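PDB 3RJX: endoglucanase FnCel5A from Fervidobacterium nodosum, which probably hydrolyses internal beta-1,4-glucosidic bonds of cellulose. Local coordinates for residues M26-E31 and A291-C296. Residues are numbered along the deposited sequence; the frame is centred on the assembly and turned at random.
Sequences MGNALE and AYWEFC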
loop_
_atom_site.group_PDB
_atom_site.type_symbol
_atom_site.label_atom_id
_atom_site.label_comp_id
_atom_site.label_asym_id
_atom_site.label_seq_id
_atom_site.Cartn_x
_atom_site.Cartn_y
_atom_site.Cartn_z
ATOM N N MET A 26 -3.763 -6.416 2.946
ATOM C CA MET A 26 -4.980 -6.959 3.588
ATOM C C MET A 26 -6.232 -6.230 3.081
ATOM O O MET A 26 -6.872 -5.479 3.804
ATOM C CB MET A 26 -4.860 -6.796 5.095
ATOM C CG MET A 26 -5.801 -7.671 5.912
ATOM S SD MET A 26 -5.653 -9.436 5.522
ATOM C CE MET A 26 -7.400 -9.651 5.098
ATOM N N GLY A 27 -6.562 -6.435 1.823
ATOM C CA GLY A 27 -7.478 -5.552 1.133
ATOM C C GLY A 27 -8.956 -5.800 1.359
ATOM O O GLY A 27 -9.354 -6.925 1.753
ATOM N N ASN A 28 -9.752 -4.742 1.108
ATOM C CA ASN A 28 -11.235 -4.757 1.155
ATOM C C ASN A 28 -11.810 -4.898 2.560
ATOM O O ASN A 28 -12.982 -5.279 2.699
ATOM C CB ASN A 28 -11.819 -5.925 0.357
ATOM C CG ASN A 28 -11.802 -5.722 -1.160
ATOM O OD1 ASN A 28 -12.619 -6.334 -1.858
ATOM N ND2 ASN A 28 -10.879 -4.915 -1.677
ATOM N N ALA A 29 -10.995 -4.641 3.583
ATOM C CA ALA A 29 -11.413 -4.869 4.957
ATOM C C ALA A 29 -11.599 -3.564 5.726
ATOM O O ALA A 29 -12.696 -3.009 5.735
ATOM C CB ALA A 29 -10.447 -5.790 5.663
ATOM N N LEU A 30 -10.549 -3.060 6.378
ATOM C CA LEU A 30 -10.727 -1.872 7.240
ATOM C C LEU A 30 -10.861 -0.529 6.466
ATOM O O LEU A 30 -11.149 0.537 7.075
ATOM C CB LEU A 30 -9.627 -1.780 8.268
ATOM C CG LEU A 30 -9.635 -2.789 9.391
ATOM C CD1 LEU A 30 -8.175 -3.072 9.914
ATOM C CD2 LEU A 30 -10.607 -2.383 10.528
ATOM N N GLU A 31 -10.653 -0.590 5.142
ATOM C CA GLU A 31 -10.867 0.578 4.239
ATOM C C GLU A 31 -12.242 0.596 3.623
ATOM O O GLU A 31 -12.570 1.523 2.874
ATOM C CB GLU A 31 -9.778 0.706 3.155
ATOM C CG GLU A 31 -9.934 -0.195 1.884
ATOM C CD GLU A 31 -9.429 -1.602 2.070
ATOM O OE1 GLU A 31 -9.538 -2.158 3.174
ATOM O OE2 GLU A 31 -8.932 -2.183 1.098
ATOM N N ALA A 291 4.545 -5.341 -2.279
ATOM C CA ALA A 291 3.413 -5.857 -1.553
ATOM C C ALA A 291 2.294 -6.047 -2.565
ATOM O O ALA A 291 1.941 -5.114 -3.300
ATOM C CB ALA A 291 3.001 -4.924 -0.445
ATOM N N TYR A 292 1.773 -7.278 -2.601
ATOM C CA TYR A 292 0.838 -7.702 -3.627
ATOM C C TYR A 292 -0.559 -7.275 -3.212
ATOM O O TYR A 292 -0.932 -7.347 -2.031
ATOM C CB TYR A 292 0.950 -9.241 -3.871
ATOM C CG TYR A 292 -0.069 -9.765 -4.856
ATOM C CD1 TYR A 292 0.214 -9.828 -6.243
ATOM C CD2 TYR A 292 -1.330 -10.167 -4.413
ATOM C CE1 TYR A 292 -0.769 -10.275 -7.164
ATOM C CE2 TYR A 292 -2.310 -10.613 -5.317
ATOM C CZ TYR A 292 -2.034 -10.658 -6.658
ATOM O OH TYR A 292 -3.022 -11.091 -7.480
ATOM N N TRP A 293 -1.323 -6.817 -4.184
ATOM C CA TRP A 293 -2.689 -6.416 -3.968
ATOM C C TRP A 293 -3.572 -7.499 -4.584
ATOM O O TRP A 293 -3.701 -7.535 -5.823
ATOM C CB TRP A 293 -2.944 -5.092 -4.680
ATOM C CG TRP A 293 -4.366 -4.720 -4.503
ATOM C CD1 TRP A 293 -5.417 -5.053 -5.332
ATOM C CD2 TRP A 293 -4.941 -4.009 -3.392
ATOM N NE1 TRP A 293 -6.602 -4.572 -4.815
ATOM C CE2 TRP A 293 -6.348 -3.942 -3.620
ATOM C CE3 TRP A 293 -4.412 -3.435 -2.225
ATOM C CZ2 TRP A 293 -7.226 -3.321 -2.726
ATOM C CZ3 TRP A 293 -5.281 -2.813 -1.327
ATOM C CH2 TRP A 293 -6.675 -2.753 -1.588
ATOM N N GLU A 294 -4.212 -8.377 -3.797
ATOM C CA GLU A 294 -4.474 -8.290 -2.364
ATOM C C GLU A 294 -4.608 -9.759 -1.884
ATOM O O GLU A 294 -4.480 -10.694 -2.696
ATOM C CB GLU A 294 -5.831 -7.620 -2.191
ATOM C CG GLU A 294 -6.870 -8.597 -2.763
ATOM C CD GLU A 294 -8.266 -8.083 -2.799
ATOM O OE1 GLU A 294 -8.725 -7.580 -1.750
ATOM O OE2 GLU A 294 -8.922 -8.212 -3.860
ATOM N N PHE A 295 -4.944 -9.970 -0.615
ATOM C CA PHE A 295 -4.920 -11.309 0.004
ATOM C C PHE A 295 -6.038 -12.280 -0.409
ATOM O O PHE A 295 -5.786 -13.452 -0.709
ATOM C CB PHE A 295 -4.959 -11.136 1.514
ATOM C CG PHE A 295 -5.024 -12.417 2.293
ATOM C CD1 PHE A 295 -3.991 -13.362 2.212
ATOM C CD2 PHE A 295 -6.077 -12.651 3.165
ATOM C CE1 PHE A 295 -4.037 -14.534 2.948
ATOM C CE2 PHE A 295 -6.126 -13.838 3.930
ATOM C CZ PHE A 295 -5.103 -14.781 3.815
ATOM N N CYS A 296 -7.280 -11.815 -0.342
ATOM C CA CYS A 296 -8.388 -12.615 -0.785
ATOM C C CYS A 296 -9.232 -11.659 -1.606
ATOM O O CYS A 296 -8.738 -10.612 -2.006
ATOM C CB CYS A 296 -9.133 -13.171 0.419
ATOM S SG CYS A 296 -9.400 -11.925 1.730
HETATM O O HOH W 1 -7.831 -9.048 0.588
HETATM O O HOH W 2 -9.621 -5.641 -4.743
#
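The CA atoms of G27 and E294 lie 5.4 Å apart, and M26 is nearest F295, where the loops following barrel strands 22-25 and 289-292 meet. These first and last strands of the TIM barrel adjoin each other, which explains how segments 260 residues apart come together. The W293 indole carries its six-membered ring to the 26-31 loop: E31 OE2 lies at the ring edge, 3.6 Å from W293 CH2, with carboxylate and ring planes 73° apart, while G27 CA approaches the same carbon obliquely. E31 OE2 also accepts the backbone N-H of N28 at 2.7 Å, from above the carboxylate plane. M26, with CG anti to its N (chi1 -162°) and the chain bent beyond, lies alongside F295; its SD is 4.9 Å from the ring centroid, an oblique Met-aromatic contact. The N28 side chain crosses that of E294 at about a right angle, N28 ND2 being 3.4 Å from E294 OE1 but too poorly angled for a hydrogen bond. Water 1 joins G27 O and E294 OE1 to C296 N. E294 OE2 takes the N-H of F299 and a proton from water 2, which accepts from W293 NE1 and, weakly, N28 ND2. Replacing N28 by an alanine would probably cost water 2 that weak donor and open a gap beside E294 OE1. The cis peptide between W293 and E294, known after this strand in family 5 cellulases, and the barrel's C-terminal face are consistent with a site-lining role; packing here is direct, while polar links between the segments run through water.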